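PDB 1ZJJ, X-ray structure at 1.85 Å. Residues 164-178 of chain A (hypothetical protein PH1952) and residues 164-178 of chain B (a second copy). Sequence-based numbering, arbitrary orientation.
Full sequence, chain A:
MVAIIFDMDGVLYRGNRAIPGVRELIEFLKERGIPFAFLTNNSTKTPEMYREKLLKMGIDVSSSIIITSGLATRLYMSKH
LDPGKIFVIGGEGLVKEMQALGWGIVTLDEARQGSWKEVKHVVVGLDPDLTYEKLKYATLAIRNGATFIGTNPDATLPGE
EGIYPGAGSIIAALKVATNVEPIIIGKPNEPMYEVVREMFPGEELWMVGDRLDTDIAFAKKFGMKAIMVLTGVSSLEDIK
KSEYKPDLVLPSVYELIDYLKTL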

# COMPACT_ATOMS: atom_id res chain seq x y z
N TYR A 164 -1.51 14.32 1.01
CA TYR A 164 -1.51 13.19 1.94
C TYR A 164 -1.94 11.90 1.26
O TYR A 164 -2.56 11.93 0.20
CB TYR A 164 -2.48 13.45 3.10
CG TYR A 164 -2.10 14.55 4.07
CD1 TYR A 164 -1.08 15.46 3.79
CD2 TYR A 164 -2.80 14.69 5.27
CE1 TYR A 164 -0.75 16.48 4.69
CE2 TYR A 164 -2.48 15.71 6.18
CZ TYR A 164 -1.46 16.59 5.88
OH TYR A 164 -1.13 17.60 6.77
N PRO A 165 -1.62 10.74 1.86
CA PRO A 165 -2.01 9.45 1.27
C PRO A 165 -3.54 9.30 1.34
O PRO A 165 -4.15 9.63 2.35
CB PRO A 165 -1.31 8.43 2.15
CG PRO A 165 -0.11 9.17 2.65
CD PRO A 165 -0.67 10.53 2.97
N GLY A 166 -4.14 8.79 0.26
CA GLY A 166 -5.57 8.61 0.23
C GLY A 166 -5.96 7.16 0.44
O GLY A 166 -5.11 6.31 0.66
N ALA A 167 -7.26 6.88 0.36
CA ALA A 167 -7.76 5.52 0.54
C ALA A 167 -7.10 4.54 -0.43
O ALA A 167 -6.83 3.39 -0.08
CB ALA A 167 -9.27 5.50 0.36
N GLY A 168 -6.85 5.00 -1.65
CA GLY A 168 -6.23 4.15 -2.65
C GLY A 168 -4.86 3.62 -2.25
O GLY A 168 -4.48 2.52 -2.64
N SER A 169 -4.11 4.41 -1.49
CA SER A 169 -2.78 3.97 -1.09
C SER A 169 -2.88 2.87 -0.04
O SER A 169 -2.07 1.94 -0.02
CB SER A 169 -1.95 5.17 -0.59
OG SER A 169 -1.97 5.29 0.82
N ILE A 170 -3.88 2.96 0.83
CA ILE A 170 -4.07 1.95 1.86
C ILE A 170 -4.58 0.68 1.17
O ILE A 170 -4.11 -0.43 1.45
CB ILE A 170 -5.09 2.42 2.94
CG1 ILE A 170 -4.56 3.69 3.63
CG2 ILE A 170 -5.28 1.33 3.99
CD1 ILE A 170 -5.44 4.20 4.75
N ILE A 171 -5.52 0.86 0.25
CA ILE A 171 -6.08 -0.27 -0.51
C ILE A 171 -4.96 -0.97 -1.29
O ILE A 171 -4.95 -2.20 -1.41
CB ILE A 171 -7.18 0.22 -1.48
CG1 ILE A 171 -8.40 0.68 -0.67
CG2 ILE A 171 -7.56 -0.88 -2.47
CD1 ILE A 171 -9.36 1.56 -1.43
N ALA A 172 -4.01 -0.20 -1.80
CA ALA A 172 -2.90 -0.75 -2.56
C ALA A 172 -2.02 -1.67 -1.71
O ALA A 172 -1.59 -2.73 -2.17
CB ALA A 172 -2.06 0.37 -3.15
N ALA A 173 -1.76 -1.25 -0.47
CA ALA A 173 -0.95 -2.06 0.44
C ALA A 173 -1.60 -3.42 0.67
O ALA A 173 -0.93 -4.46 0.68
CB ALA A 173 -0.77 -1.33 1.76
N LEU A 174 -2.92 -3.42 0.85
CA LEU A 174 -3.66 -4.65 1.10
C LEU A 174 -3.76 -5.53 -0.14
O LEU A 174 -3.80 -6.75 -0.03
CB LEU A 174 -5.05 -4.33 1.63
CG LEU A 174 -5.06 -3.71 3.04
CD1 LEU A 174 -6.44 -3.19 3.37
CD2 LEU A 174 -4.61 -4.75 4.06
N LYS A 175 -3.80 -4.91 -1.31
CA LYS A 175 -3.86 -5.67 -2.56
C LYS A 175 -2.56 -6.46 -2.66
O LYS A 175 -2.55 -7.64 -3.04
CB LYS A 175 -3.99 -4.71 -3.75
CG LYS A 175 -4.00 -5.38 -5.12
CD LYS A 175 -4.17 -4.33 -6.23
CE LYS A 175 -3.08 -3.26 -6.15
NZ LYS A 175 -3.30 -2.13 -7.10
N VAL A 176 -1.44 -5.81 -2.33
CA VAL A 176 -0.13 -6.46 -2.38
C VAL A 176 -0.01 -7.56 -1.34
O VAL A 176 0.53 -8.63 -1.63
CB VAL A 176 1.00 -5.43 -2.16
CG1 VAL A 176 2.33 -6.15 -1.90
CG2 VAL A 176 1.13 -4.54 -3.38
N ALA A 177 -0.52 -7.31 -0.14
CA ALA A 177 -0.44 -8.28 0.95
C ALA A 177 -1.37 -9.48 0.80
O ALA A 177 -1.09 -10.56 1.33
CB ALA A 177 -0.72 -7.59 2.27
N THR A 178 -2.47 -9.31 0.07
CA THR A 178 -3.44 -10.39 -0.10
C THR A 178 -3.47 -11.06 -1.46
O THR A 178 -3.86 -12.22 -1.58
CB THR A 178 -4.87 -9.89 0.16
OG1 THR A 178 -5.23 -8.96 -0.87
CG2 THR A 178 -4.97 -9.22 1.53
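Chain B (164-178) YPGAGSIIAALKVAT

How does chain B lie on chain A? It repeats the fold of its partner: B:Tyr164 and B:Pro165 end a strand, B:Gly166 takes the N-cap position, and residues 167-178 form a helix with phi near -65° and psi near -40° through most of its length. The two helices run in nearly opposite directions, with an angle of 149° between their N-to-C axes. Those axes approach to 7.5 Å, a close packing made possible by small residues along the facing sides. The register reverses accordingly, with B:Ala177 beside A:Pro165, B:Ala173 beside A:Ser169, B:Ser169 beside A:Ala173 and B:Pro165 beside A:Ala177. In all, 524 Å² is buried, both sides summed.

What do the two serines, which have the largest covered areas, do at this contact? They behave differently although their surroundings are nearly the same. B:Ser169 has chi1 at 167° (t), and its OG donates a hydrogen bond to A:Ala173 O at 3.0 Å, the one hydrogen bond between the stretches. A:Ser169, with chi1 at 96° and off the usual wells, instead turns its OG back to its own helix start, where it makes a weak hydrogen bond to A:Gly166 O at 3.3 Å. The serine side chains thus break the twofold likeness of the pair.

How closely do the backbones meet around A:Ala173 and B:Ala173? The CA atoms of A:Ser169 and B:Ala173 are 4.4 Å apart, and those of A:Ala173 and B:Ser169 are 4.5 Å apart. At this range each alanine makes a CA-H...O contact: B:Ala173 CA lies 3.3 Å from A:Ser169 O, and A:Ala173 CA lies 3.3 Å from B:Ser169 O. The methyl groups meet as well, A:Ala173 CB standing 4.0 Å from B:Ala173 CB.

Where do the larger side chains fit? B:Val176 points toward chain A, placing its CG2 3.7 Å from A:Ala172 CB and its CG1 3.7 Å from A:Ser169 CA. The reciprocal contacts are similar, with A:Val176 CG2 3.6 Å from B:Ala172 CB and A:Val176 CG1 3.9 Å from B:Ser169 CA. Each valine also passes close to the other chain's glycine: B:Val176 CG1 is 4.1 Å from A:Gly168 C, while an ideal CB on that glycine would lie 4.4 Å from the same methyl. Farther along, B:Ala177 CB packs 3.8 Å from A:Pro165 CB, and A:Ala177 CB lies 4.1 Å from B:Pro165 CB, extending the apolar contact to the residues that precede each helix.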

# COMPACT_ATOMS: atom_id res chain seq x y z
N TYR B 164 1.44 -12.34 7.10
CA TYR B 164 1.40 -10.92 7.45
C TYR B 164 1.93 -10.01 6.34
O TYR B 164 2.72 -10.44 5.50
CB TYR B 164 2.23 -10.68 8.72
CG TYR B 164 1.64 -11.20 10.01
CD1 TYR B 164 0.68 -12.22 10.02
CD2 TYR B 164 2.06 -10.69 11.24
CE1 TYR B 164 0.16 -12.71 11.22
CE2 TYR B 164 1.54 -11.18 12.45
CZ TYR B 164 0.59 -12.19 12.42
OH TYR B 164 0.08 -12.68 13.61
N PRO B 165 1.50 -8.73 6.34
CA PRO B 165 1.95 -7.76 5.33
C PRO B 165 3.45 -7.57 5.44
O PRO B 165 3.98 -7.44 6.55
CB PRO B 165 1.19 -6.49 5.71
CG PRO B 165 -0.04 -6.98 6.35
CD PRO B 165 0.44 -8.14 7.19
N GLY B 166 4.12 -7.53 4.30
CA GLY B 166 5.56 -7.34 4.29
C GLY B 166 5.98 -5.93 3.91
O GLY B 166 5.13 -5.06 3.69
N ALA B 167 7.28 -5.69 3.83
CA ALA B 167 7.78 -4.37 3.49
C ALA B 167 7.22 -3.90 2.15
O ALA B 167 6.87 -2.73 1.99
CB ALA B 167 9.31 -4.39 3.45
N GLY B 168 7.11 -4.82 1.20
CA GLY B 168 6.59 -4.48 -0.11
C GLY B 168 5.19 -3.89 -0.05
O GLY B 168 4.81 -3.07 -0.89
N SER B 169 4.44 -4.32 0.95
CA SER B 169 3.07 -3.87 1.18
C SER B 169 3.09 -2.40 1.57
O SER B 169 2.30 -1.60 1.08
CB SER B 169 2.44 -4.69 2.31
OG SER B 169 1.24 -4.11 2.78
N ILE B 170 4.02 -2.05 2.46
CA ILE B 170 4.15 -0.68 2.93
C ILE B 170 4.71 0.20 1.82
O ILE B 170 4.23 1.31 1.57
CB ILE B 170 5.06 -0.62 4.17
CG1 ILE B 170 4.49 -1.54 5.25
CG2 ILE B 170 5.18 0.82 4.68
CD1 ILE B 170 5.34 -1.65 6.50
N ILE B 171 5.72 -0.32 1.13
CA ILE B 171 6.35 0.41 0.03
C ILE B 171 5.33 0.69 -1.06
O ILE B 171 5.33 1.77 -1.66
CB ILE B 171 7.54 -0.40 -0.56
CG1 ILE B 171 8.70 -0.42 0.44
CG2 ILE B 171 7.99 0.20 -1.89
CD1 ILE B 171 9.75 -1.46 0.14
N ALA B 172 4.43 -0.26 -1.30
CA ALA B 172 3.41 -0.09 -2.33
C ALA B 172 2.51 1.09 -2.01
O ALA B 172 2.18 1.88 -2.90
CB ALA B 172 2.58 -1.37 -2.46
N ALA B 173 2.10 1.21 -0.75
CA ALA B 173 1.24 2.32 -0.34
C ALA B 173 1.92 3.66 -0.62
O ALA B 173 1.29 4.59 -1.12
CB ALA B 173 0.92 2.20 1.14
N LEU B 174 3.21 3.76 -0.30
CA LEU B 174 3.95 5.00 -0.51
C LEU B 174 4.16 5.28 -2.00
O LEU B 174 4.21 6.44 -2.41
CB LEU B 174 5.28 4.95 0.23
CG LEU B 174 5.12 5.07 1.74
CD1 LEU B 174 6.47 4.90 2.41
CD2 LEU B 174 4.51 6.44 2.09
N LYS B 175 4.28 4.23 -2.80
CA LYS B 175 4.45 4.39 -4.24
C LYS B 175 3.19 5.06 -4.80
O LYS B 175 3.26 5.96 -5.64
CB LYS B 175 4.65 3.03 -4.92
CG LYS B 175 4.83 3.10 -6.43
CD LYS B 175 5.24 1.74 -7.00
CE LYS B 175 4.17 0.69 -6.76
NZ LYS B 175 4.59 -0.70 -7.12
N VAL B 176 2.03 4.62 -4.31
CA VAL B 176 0.75 5.18 -4.75
C VAL B 176 0.55 6.60 -4.23
O VAL B 176 0.08 7.47 -4.97
CB VAL B 176 -0.43 4.30 -4.28
CG1 VAL B 176 -1.75 5.04 -4.45
CG2 VAL B 176 -0.44 3.02 -5.09
N ALA B 177 0.92 6.84 -2.98
CA ALA B 177 0.76 8.17 -2.39
C ALA B 177 1.74 9.20 -2.92
O ALA B 177 1.43 10.39 -2.94
CB ALA B 177 0.89 8.07 -0.87
N THR B 178 2.91 8.76 -3.37
CA THR B 178 3.93 9.69 -3.87
C THR B 178 4.03 9.74 -5.38
O THR B 178 4.50 10.73 -5.95
CB THR B 178 5.33 9.33 -3.35
OG1 THR B 178 5.75 8.09 -3.94
CG2 THR B 178 5.33 9.21 -1.84